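Sensor protein (Shewanella sp. W3-18-1, PDB 3MYF) is the histidine phosphotransfer (Hpt) domain of a hybrid sensor histidine kinase and probably relays phosphoryl groups between the partners of a multistep phosphorelay. Local coordinates at residues A[68-78]-A[94-105]; A[43-52]-A[87-95]. All blocks are in the same frame, centred on the assembly; numbering follows the deposited sequence. Where two conformers were deposited one is given.

Contact 1 (A[68-78]-A[94-105]); sequences VPTTQRLCQEI and EILELLDELTKV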
loop_
_atom_site.group_PDB
_atom_site.type_symbol
_atom_site.label_atom_id
_atom_site.label_comp_id
_atom_site.label_asym_id
_atom_site.label_seq_id
_atom_site.Cartn_x
_atom_site.Cartn_y
_atom_site.Cartn_z
ATOM N N VAL A 68 14.430 0.687 -2.895
ATOM C CA VAL A 68 14.841 1.513 -1.773
ATOM C C VAL A 68 15.908 0.775 -0.952
ATOM O O VAL A 68 15.613 0.193 0.114
ATOM C CB VAL A 68 13.622 1.974 -0.901
ATOM C CG1 VAL A 68 12.864 3.117 -1.591
ATOM C CG2 VAL A 68 12.680 0.812 -0.623
ATOM N N PRO A 69 17.161 0.791 -1.446
ATOM C CA PRO A 69 18.163 -0.107 -0.865
ATOM C C PRO A 69 18.443 0.104 0.628
ATOM O O PRO A 69 18.578 -0.873 1.354
ATOM C CB PRO A 69 19.426 0.170 -1.704
ATOM C CG PRO A 69 18.875 0.684 -3.021
ATOM C CD PRO A 69 17.692 1.520 -2.616
ATOM N N THR A 70 18.540 1.359 1.068
ATOM C CA THR A 70 18.864 1.655 2.469
ATOM C C THR A 70 17.719 1.246 3.384
ATOM O O THR A 70 17.956 0.606 4.426
ATOM C CB THR A 70 19.290 3.133 2.671
ATOM O OG1 THR A 70 20.485 3.376 1.920
ATOM C CG2 THR A 70 19.571 3.448 4.149
ATOM N N THR A 71 16.491 1.568 2.968
ATOM C CA THR A 71 15.284 1.124 3.668
ATOM C C THR A 71 15.274 -0.390 3.813
ATOM O O THR A 71 15.013 -0.912 4.910
ATOM C CB THR A 71 14.011 1.595 2.939
ATOM O OG1 THR A 71 13.971 3.031 2.892
ATOM C CG2 THR A 71 12.767 1.106 3.622
ATOM N N GLN A 72 15.544 -1.090 2.711
ATOM C CA GLN A 72 15.515 -2.539 2.700
ATOM C C GLN A 72 16.490 -3.122 3.719
ATOM O O GLN A 72 16.120 -4.014 4.483
ATOM C CB GLN A 72 15.811 -3.102 1.304
ATOM C CG GLN A 72 15.691 -4.627 1.231
ATOM C CD GLN A 72 16.214 -5.212 -0.073
ATOM O OE1 GLN A 72 17.286 -4.839 -0.557
ATOM N NE2 GLN A 72 15.467 -6.153 -0.635
ATOM N N ARG A 73 17.717 -2.595 3.724
ATOM C CA ARG A 73 18.766 -3.062 4.615
ATOM C C ARG A 73 18.392 -2.809 6.068
ATOM O O ARG A 73 18.496 -3.704 6.923
ATOM C CB ARG A 73 20.083 -2.358 4.301
ATOM C CG ARG A 73 21.178 -2.619 5.338
ATOM C CD ARG A 73 22.482 -2.033 4.904
ATOM N NE ARG A 73 22.488 -0.576 4.938
ATOM C CZ ARG A 73 22.643 0.151 6.040
ATOM N NH1 ARG A 73 22.659 1.472 5.960
ATOM N NH2 ARG A 73 22.768 -0.439 7.221
ATOM N N LEU A 74 17.973 -1.578 6.345
ATOM C CA LEU A 74 17.624 -1.190 7.721
ATOM C C LEU A 74 16.468 -2.036 8.239
ATOM O O LEU A 74 16.519 -2.517 9.389
ATOM C CB LEU A 74 17.327 0.316 7.806
ATOM C CG LEU A 74 18.581 1.227 7.647
ATOM C CD1 LEU A 74 18.180 2.683 7.617
ATOM C CD2 LEU A 74 19.649 1.026 8.743
ATOM N N CYS A 75 15.453 -2.256 7.396
ATOM C CA CYS A 75 14.317 -3.117 7.784
ATOM C C CYS A 75 14.771 -4.551 8.039
ATOM O O CYS A 75 14.307 -5.179 8.981
ATOM C CB CYS A 75 13.180 -3.085 6.757
ATOM S SG CYS A 75 12.246 -1.553 6.768
ATOM N N GLN A 76 15.697 -5.049 7.218
ATOM C CA GLN A 76 16.233 -6.396 7.416
ATOM C C GLN A 76 16.942 -6.533 8.783
ATOM O O GLN A 76 16.658 -7.480 9.513
ATOM C CB GLN A 76 17.170 -6.798 6.269
ATOM C CG GLN A 76 17.488 -8.294 6.188
ATOM C CD GLN A 76 18.518 -8.769 7.210
ATOM O OE1 GLN A 76 19.444 -8.033 7.593
ATOM N NE2 GLN A 76 18.368 -10.022 7.650
ATOM N N GLU A 77 17.850 -5.604 9.101
ATOM C CA GLU A 77 18.607 -5.636 10.375
ATOM C C GLU A 77 17.650 -5.545 11.570
ATOM O O GLU A 77 17.770 -6.308 12.548
ATOM C CB GLU A 77 19.571 -4.451 10.461
ATOM C CG GLU A 77 20.709 -4.384 9.449
ATOM C CD GLU A 77 21.350 -2.998 9.428
ATOM O OE1 GLU A 77 22.319 -2.808 8.672
ATOM O OE2 GLU A 77 20.867 -2.088 10.161
ATOM N N ILE A 78 16.701 -4.614 11.477
ATOM C CA ILE A 78 15.756 -4.354 12.564
ATOM C C ILE A 78 14.825 -5.554 12.753
ATOM O O ILE A 78 14.714 -6.079 13.871
ATOM C CB ILE A 78 14.960 -3.026 12.365
ATOM C CG1 ILE A 78 15.911 -1.816 12.445
ATOM C CG2 ILE A 78 13.874 -2.888 13.438
ATOM C CD1 ILE A 78 15.360 -0.494 11.877
ATOM N N GLU A 94 19.468 2.187 14.928
ATOM C CA GLU A 94 18.978 1.735 13.604
ATOM C C GLU A 94 17.579 2.241 13.305
ATOM O O GLU A 94 17.260 2.576 12.146
ATOM C CB GLU A 94 19.007 0.200 13.490
ATOM C CG GLU A 94 20.404 -0.395 13.472
ATOM C CD GLU A 94 20.908 -0.858 14.837
ATOM O OE1 GLU A 94 20.438 -0.377 15.897
ATOM O OE2 GLU A 94 21.810 -1.707 14.840
ATOM N N ILE A 95 16.734 2.320 14.336
ATOM C CA ILE A 95 15.368 2.808 14.122
ATOM C C ILE A 95 15.378 4.293 13.783
ATOM O O ILE A 95 14.649 4.745 12.868
ATOM C CB ILE A 95 14.454 2.485 15.322
ATOM C CG1 ILE A 95 14.224 0.973 15.385
ATOM C CG2 ILE A 95 13.139 3.266 15.224
ATOM C CD1 ILE A 95 13.718 0.470 16.757
ATOM N N LEU A 96 16.226 5.053 14.480
ATOM C CA LEU A 96 16.373 6.489 14.203
ATOM C C LEU A 96 16.916 6.717 12.794
ATOM O O LEU A 96 16.479 7.643 12.078
ATOM C CB LEU A 96 17.265 7.193 15.249
ATOM C CG LEU A 96 16.701 7.458 16.658
ATOM C CD1 LEU A 96 17.764 8.034 17.605
ATOM C CD2 LEU A 96 15.462 8.371 16.651
ATOM N N GLU A 97 17.882 5.885 12.406
ATOM C CA GLU A 97 18.440 5.946 11.070
ATOM C C GLU A 97 17.349 5.609 10.052
ATOM O O GLU A 97 17.288 6.211 8.976
ATOM C CB GLU A 97 19.578 4.956 10.926
ATOM C CG GLU A 97 20.389 5.146 9.657
ATOM C CD GLU A 97 21.519 4.142 9.547
ATOM O OE1 GLU A 97 21.777 3.427 10.558
ATOM O OE2 GLU A 97 22.149 4.083 8.464
ATOM N N LEU A 98 16.519 4.625 10.379
ATOM C CA LEU A 98 15.421 4.263 9.478
ATOM C C LEU A 98 14.416 5.397 9.315
ATOM O O LEU A 98 13.977 5.693 8.179
ATOM C CB LEU A 98 14.710 2.992 9.909
ATOM C CG LEU A 98 13.464 2.633 9.071
ATOM C CD1 LEU A 98 13.816 2.193 7.634
ATOM C CD2 LEU A 98 12.708 1.543 9.804
ATOM N N LEU A 99 14.049 6.037 10.426
ATOM C CA LEU A 99 13.095 7.161 10.351
ATOM C C LEU A 99 13.629 8.276 9.472
ATOM O O LEU A 99 12.897 8.820 8.640
ATOM C CB LEU A 99 12.777 7.705 11.747
ATOM C CG LEU A 99 11.868 6.807 12.582
ATOM C CD1 LEU A 99 11.858 7.279 14.045
ATOM C CD2 LEU A 99 10.463 6.783 11.998
ATOM N N ASP A 100 14.903 8.618 9.652
ATOM C CA ASP A 100 15.539 9.653 8.837
ATOM C C ASP A 100 15.491 9.262 7.349
ATOM O O ASP A 100 15.215 10.106 6.479
ATOM C CB ASP A 100 16.995 9.867 9.282
ATOM C CG ASP A 100 17.688 10.944 8.490
ATOM O OD1 ASP A 100 18.510 10.608 7.614
ATOM O OD2 ASP A 100 17.404 12.129 8.727
ATOM N N GLU A 101 15.768 7.993 7.074
ATOM C CA GLU A 101 15.697 7.463 5.715
ATOM C C GLU A 101 14.293 7.548 5.102
ATOM O O GLU A 101 14.165 7.848 3.925
ATOM C CB GLU A 101 16.247 6.029 5.652
ATOM C CG GLU A 101 16.372 5.417 4.235
ATOM C CD GLU A 101 17.337 6.157 3.307
ATOM O OE1 GLU A 101 18.208 6.924 3.771
ATOM O OE2 GLU A 101 17.239 5.946 2.089
ATOM N N LEU A 102 13.248 7.296 5.894
ATOM C CA LEU A 102 11.872 7.358 5.374
ATOM C C LEU A 102 11.437 8.761 4.966
ATOM O O LEU A 102 10.692 8.926 3.993
ATOM C CB LEU A 102 10.879 6.737 6.345
ATOM C CG LEU A 102 11.141 5.245 6.504
ATOM C CD1 LEU A 102 10.122 4.640 7.489
ATOM C CD2 LEU A 102 11.111 4.527 5.150
ATOM N N THR A 103 11.925 9.767 5.689
ATOM C CA THR A 103 11.741 11.147 5.271
ATOM C C THR A 103 12.349 11.399 3.879
ATOM O O THR A 103 11.712 12.030 3.031
ATOM C CB THR A 103 12.300 12.138 6.320
ATOM O OG1 THR A 103 11.531 12.030 7.520
ATOM C CG2 THR A 103 12.196 13.581 5.816
ATOM N N LYS A 104 13.565 10.907 3.642
ATOM C CA LYS A 104 14.205 11.042 2.317
ATOM C C LYS A 104 13.480 10.239 1.233
ATOM O O LYS A 104 13.437 10.646 0.065
ATOM C CB LYS A 104 15.672 10.609 2.365
ATOM C CG LYS A 104 16.560 11.446 3.280
ATOM C CD LYS A 104 17.863 10.709 3.566
ATOM C CE LYS A 104 18.759 11.527 4.463
ATOM N NZ LYS A 104 19.895 10.714 4.960
ATOM N N VAL A 105 12.954 9.082 1.610
ATOM C CA VAL A 105 12.198 8.219 0.679
ATOM C C VAL A 105 10.883 8.887 0.268
ATOM O O VAL A 105 10.516 8.859 -0.917
ATOM C CB VAL A 105 11.946 6.788 1.273
ATOM C CG1 VAL A 105 10.891 6.006 0.456
ATOM C CG2 VAL A 105 13.256 5.983 1.312
HETATM O O HOH W 1 15.918 3.820 1.096
HETATM O O HOH W 2 23.479 1.911 8.432
HETATM O O HOH W 3 22.678 0.701 10.543
#

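Contact 2 (A[43-52]-A[87-95]); sequences ALGQNDQATM and PVEDLEPEI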
loop_
_atom_site.group_PDB
_atom_site.type_symbol
_atom_site.label_atom_id
_atom_site.label_comp_id
_atom_site.label_asym_id
_atom_site.label_seq_id
_atom_site.Cartn_x
_atom_site.Cartn_y
_atom_site.Cartn_z
ATOM N N ALA A 43 5.956 3.478 18.674
ATOM C CA ALA A 43 6.507 2.239 19.240
ATOM C C ALA A 43 7.885 2.455 19.889
ATOM O O ALA A 43 8.187 1.878 20.941
ATOM C CB ALA A 43 6.552 1.128 18.183
ATOM N N LEU A 44 8.703 3.318 19.293
ATOM C CA LEU A 44 10.008 3.654 19.878
ATOM C C LEU A 44 9.867 4.312 21.273
ATOM O O LEU A 44 10.566 3.938 22.224
ATOM C CB LEU A 44 10.824 4.524 18.919
ATOM C CG LEU A 44 12.228 4.965 19.333
ATOM C CD1 LEU A 44 13.160 3.743 19.430
ATOM C CD2 LEU A 44 12.797 5.986 18.362
ATOM N N GLY A 45 8.961 5.282 21.384
ATOM C CA GLY A 45 8.725 5.987 22.648
ATOM C C GLY A 45 8.094 5.083 23.686
ATOM O O GLY A 45 8.383 5.202 24.890
ATOM N N GLN A 46 7.244 4.171 23.213
ATOM C CA GLN A 46 6.468 3.293 24.093
ATOM C C GLN A 46 7.204 2.001 24.429
ATOM O O GLN A 46 6.743 1.236 25.277
ATOM C CB GLN A 46 5.124 2.923 23.457
ATOM C CG GLN A 46 4.130 4.062 23.335
ATOM C CD GLN A 46 2.700 3.577 23.491
ATOM O OE1 GLN A 46 2.175 3.523 24.602
ATOM N NE2 GLN A 46 2.071 3.209 22.380
ATOM N N ASN A 47 8.328 1.759 23.756
ATOM C CA ASN A 47 9.048 0.489 23.876
ATOM C C ASN A 47 8.104 -0.687 23.624
ATOM O O ASN A 47 8.010 -1.628 24.417
ATOM C CB ASN A 47 9.775 0.407 25.231
ATOM C CG ASN A 47 11.024 1.272 25.266
ATOM O OD1 ASN A 47 11.935 1.082 24.465
ATOM N ND2 ASN A 47 11.074 2.228 26.197
ATOM N N ASP A 48 7.390 -0.588 22.508
ATOM C CA ASP A 48 6.304 -1.493 22.146
ATOM C C ASP A 48 6.822 -2.512 21.140
ATOM O O ASP A 48 6.785 -2.284 19.921
ATOM C CB ASP A 48 5.138 -0.668 21.560
ATOM C CG ASP A 48 3.926 -1.522 21.166
ATOM O OD1 ASP A 48 4.046 -2.768 21.130
ATOM O OD2 ASP A 48 2.852 -0.937 20.873
ATOM N N GLN A 49 7.318 -3.641 21.659
ATOM C CA GLN A 49 7.992 -4.657 20.838
ATOM C C GLN A 49 7.099 -5.203 19.699
ATOM O O GLN A 49 7.520 -5.227 18.545
ATOM C CB GLN A 49 8.520 -5.800 21.738
ATOM C CG GLN A 49 9.508 -6.767 21.064
ATOM C CD GLN A 49 10.947 -6.294 21.122
ATOM O OE1 GLN A 49 11.251 -5.282 21.746
ATOM N NE2 GLN A 49 11.850 -7.046 20.492
ATOM N N ALA A 50 5.875 -5.624 20.011
ATOM C CA ALA A 50 4.998 -6.258 18.998
ATOM C C ALA A 50 4.602 -5.324 17.839
ATOM O O ALA A 50 4.602 -5.724 16.680
ATOM C CB ALA A 50 3.722 -6.810 19.654
ATOM N N THR A 51 4.203 -4.103 18.179
ATOM C CA THR A 51 3.823 -3.108 17.167
ATOM C C THR A 51 5.007 -2.770 16.252
ATOM O O THR A 51 4.849 -2.636 15.014
ATOM C CB THR A 51 3.333 -1.827 17.820
ATOM O OG1 THR A 51 2.152 -2.110 18.587
ATOM C CG2 THR A 51 3.016 -0.780 16.759
HETATM N N MSE A 52 6.184 -2.605 16.856
HETATM C CA MSE A 52 7.399 -2.335 16.089
HETATM C C MSE A 52 7.668 -3.451 15.079
HETATM O O MSE A 52 7.900 -3.181 13.901
HETATM C CB MSE A 52 8.616 -2.118 16.999
HETATM C CG MSE A 52 9.868 -1.699 16.249
HETATM SE SE MSE A 52 9.688 0.039 15.362
HETATM C CE MSE A 52 10.027 1.212 16.920
ATOM N N PRO A 87 15.465 -5.987 22.509
ATOM C CA PRO A 87 14.448 -4.999 22.819
ATOM C C PRO A 87 14.598 -3.775 21.923
ATOM O O PRO A 87 15.714 -3.478 21.476
ATOM C CB PRO A 87 14.736 -4.652 24.290
ATOM C CG PRO A 87 16.188 -4.892 24.458
ATOM C CD PRO A 87 16.496 -6.080 23.561
ATOM N N VAL A 88 13.481 -3.091 21.669
ATOM C CA VAL A 88 13.417 -1.898 20.812
ATOM C C VAL A 88 14.471 -0.869 21.207
ATOM O O VAL A 88 15.122 -0.271 20.336
ATOM C CB VAL A 88 11.990 -1.288 20.853
ATOM C CG1 VAL A 88 11.922 0.169 20.283
ATOM C CG2 VAL A 88 11.029 -2.197 20.125
ATOM N N GLU A 89 14.639 -0.700 22.525
ATOM C CA GLU A 89 15.605 0.224 23.108
ATOM C C GLU A 89 17.010 0.044 22.539
ATOM O O GLU A 89 17.715 1.026 22.267
ATOM C CB GLU A 89 15.647 0.027 24.633
ATOM C CG GLU A 89 16.584 0.948 25.372
ATOM C CD GLU A 89 16.504 0.745 26.859
ATOM O OE1 GLU A 89 16.856 -0.370 27.331
ATOM O OE2 GLU A 89 16.090 1.708 27.545
ATOM N N ASP A 90 17.417 -1.207 22.373
ATOM C CA ASP A 90 18.763 -1.495 21.903
ATOM C C ASP A 90 18.903 -1.252 20.398
ATOM O O ASP A 90 20.023 -1.221 19.868
ATOM C CB ASP A 90 19.161 -2.919 22.264
ATOM C CG ASP A 90 19.378 -3.109 23.769
ATOM O OD1 ASP A 90 19.236 -2.144 24.574
ATOM O OD2 ASP A 90 19.687 -4.245 24.142
ATOM N N LEU A 91 17.774 -1.064 19.721
ATOM C CA LEU A 91 17.779 -0.828 18.280
ATOM C C LEU A 91 17.555 0.634 17.946
ATOM O O LEU A 91 17.395 0.980 16.773
ATOM C CB LEU A 91 16.745 -1.712 17.568
ATOM C CG LEU A 91 17.023 -3.212 17.557
ATOM C CD1 LEU A 91 15.765 -4.003 17.236
ATOM C CD2 LEU A 91 18.138 -3.554 16.596
ATOM N N GLU A 92 17.568 1.493 18.969
ATOM C CA GLU A 92 17.313 2.924 18.770
ATOM C C GLU A 92 18.178 3.536 17.654
ATOM O O GLU A 92 17.647 4.266 16.833
ATOM C CB GLU A 92 17.437 3.732 20.076
ATOM C CG GLU A 92 17.042 5.206 19.903
ATOM C CD GLU A 92 17.413 6.091 21.094
ATOM O OE1 GLU A 92 16.890 7.230 21.178
ATOM O OE2 GLU A 92 18.226 5.655 21.945
ATOM N N PRO A 93 19.505 3.244 17.629
ATOM C CA PRO A 93 20.319 3.817 16.558
ATOM C C PRO A 93 19.788 3.458 15.150
ATOM O O PRO A 93 19.650 4.343 14.295
ATOM C CB PRO A 93 21.708 3.198 16.809
ATOM C CG PRO A 93 21.734 2.981 18.300
ATOM C CD PRO A 93 20.343 2.475 18.579
ATOM N N GLU A 94 19.468 2.187 14.928
ATOM C CA GLU A 94 18.978 1.735 13.604
ATOM C C GLU A 94 17.579 2.241 13.305
ATOM O O GLU A 94 17.260 2.576 12.146
ATOM C CB GLU A 94 19.007 0.200 13.490
ATOM C CG GLU A 94 20.404 -0.395 13.472
ATOM C CD GLU A 94 20.908 -0.858 14.837
ATOM O OE1 GLU A 94 20.438 -0.377 15.897
ATOM O OE2 GLU A 94 21.810 -1.707 14.840
ATOM N N ILE A 95 16.734 2.320 14.336
ATOM C CA ILE A 95 15.368 2.808 14.122
ATOM C C ILE A 95 15.378 4.293 13.783
ATOM O O ILE A 95 14.649 4.745 12.868
ATOM C CB ILE A 95 14.454 2.485 15.322
ATOM C CG1 ILE A 95 14.224 0.973 15.385
ATOM C CG2 ILE A 95 13.139 3.266 15.224
ATOM C CD1 ILE A 95 13.718 0.470 16.757
HETATM O O HOH W 4 12.901 -1.604 24.471
HETATM O O HOH W 5 13.745 3.447 27.426
#

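Contact 1 (A[68-78]-A[94-105])
Val68, in the N-cap position of helix 69-83, sets its CG1 crosswise against both methyls of Val105, 4.1 Å from CG1 of that residue. At Thr70, CB and CG2 rest on the carboxylate of Glu101, while the hydroxyl is hydrogen-bonded to His4 O. Thr71 enters as a knob among Leu98, Glu101, Leu102 and Val105, bringing its OG1 to 3.4 Å from Val105 CG2. A water that accepts from Thr71 N donates to Glu101 OE2 (2.7 Å from the water oxygen); Thr5 OG1 is a second partner of this carboxylate oxygen.

The axes of segments 69-78 and 94-105 approach to 9.8 Å, at 155° between their N-to-C directions, the nearly antiparallel packing expected of neighbouring helices in the four-helix bundle of Hpt domains. On the outer margin Arg73, deposited in two conformers, supports only a tentative network. In the conformer described here a bend at chi3 (70°) turns NH2 to Glu77 OE1, 2.8 Å away in a salt bridge near the guanidinium plane. A long salt bridge joins Arg73 NH1 to Glu97 OE2, with the two planar groups 54° apart, and a water also links these two atoms.

Leu74 returns to the interior: CD1 lies 3.7 Å from Leu98 CA, and CD2 touches the Glu97 carboxylate. Leu98 is the reciprocal knob, held among Thr71, Leu74, Cys75 and Ile78, its CD1 4.2 Å from Cys75 SG. Finally, Ile78 sends CD1 to 3.6 Å from Glu94 O, where it also meets Ile95 CG1 and Leu98 CD2.

Contact 2 (A[43-52]-A[87-95])
Val88 packs against Leu44 and Met52, which lie on either side of the turn between helices 19-46 and 49-63. With CG1 anti to the backbone N (chi1 165°), CG1 points to Leu44 and CG2 to Met52 CB. Val88 CG1 lies 3.9 Å from Leu44 CD1, the two side chains meeting at a slant, and is also met by the end of Met52; Val88 CG2 is 3.9 Å from Met52 CB. Met52, present as selenomethionine, meets Ile95 tip to tip, CE to CD1 at 3.8 Å. Leu44 and Ile95 instead run alongside one another, pointing opposite ways, with 4.2 Å between Leu44 CD2 and Ile95 CG2.

Polar groups flank this apolar centre. Gln49 folds at chi2 (86°), bringing OE1 to 3.1 Å from Val88 N, a weak hydrogen bond bent to 134°; its NE2 donates to Thr86 O, so both ends of the amide hold the same loop. Asn47 reaches Glu89 through two waters, one from OD1 to Glu89 N and the other from ND2 to Glu89 OE2. Within the turn, Asp48 N-caps helix 49-63: its OD1 accepts from Thr51 N at 3.2 Å, well out of the plane of the carboxylate, and its OD2 accepts from Thr51 OG1.

The 3-10 segment 88-91 leads into helix 92-116 across one end of the helical bundle, with Ile40 of helix 19-46 touching both Met52 and Ile95, and Leu82 of helix 69-83 packing on Met52 and Gln49.

Overall arrangement
Helix 92-116, with the 3-10 segment leading into it in contact 2, supplies one side of both contacts, which share Glu94 and Ile95 and have centres about 14 Å apart. Contact 1 is central, its centre about 6 Å from that of the chain; contact 2 lies toward one end, about 16 Å from it. Packing continues between them, with Leu96 CD2 4.0 Å from Leu44 CD2 and Ile78 O 4.1 Å from Leu91 CD1. Helix 49-63, which in Hpt domains of this type probably carries the phosphoacceptor histidine, starts within contact 2 and also packs against contact 1, Ile56 on Leu98 and Leu59 on Cys75. Together the contacts tie all four long helices into one bundle.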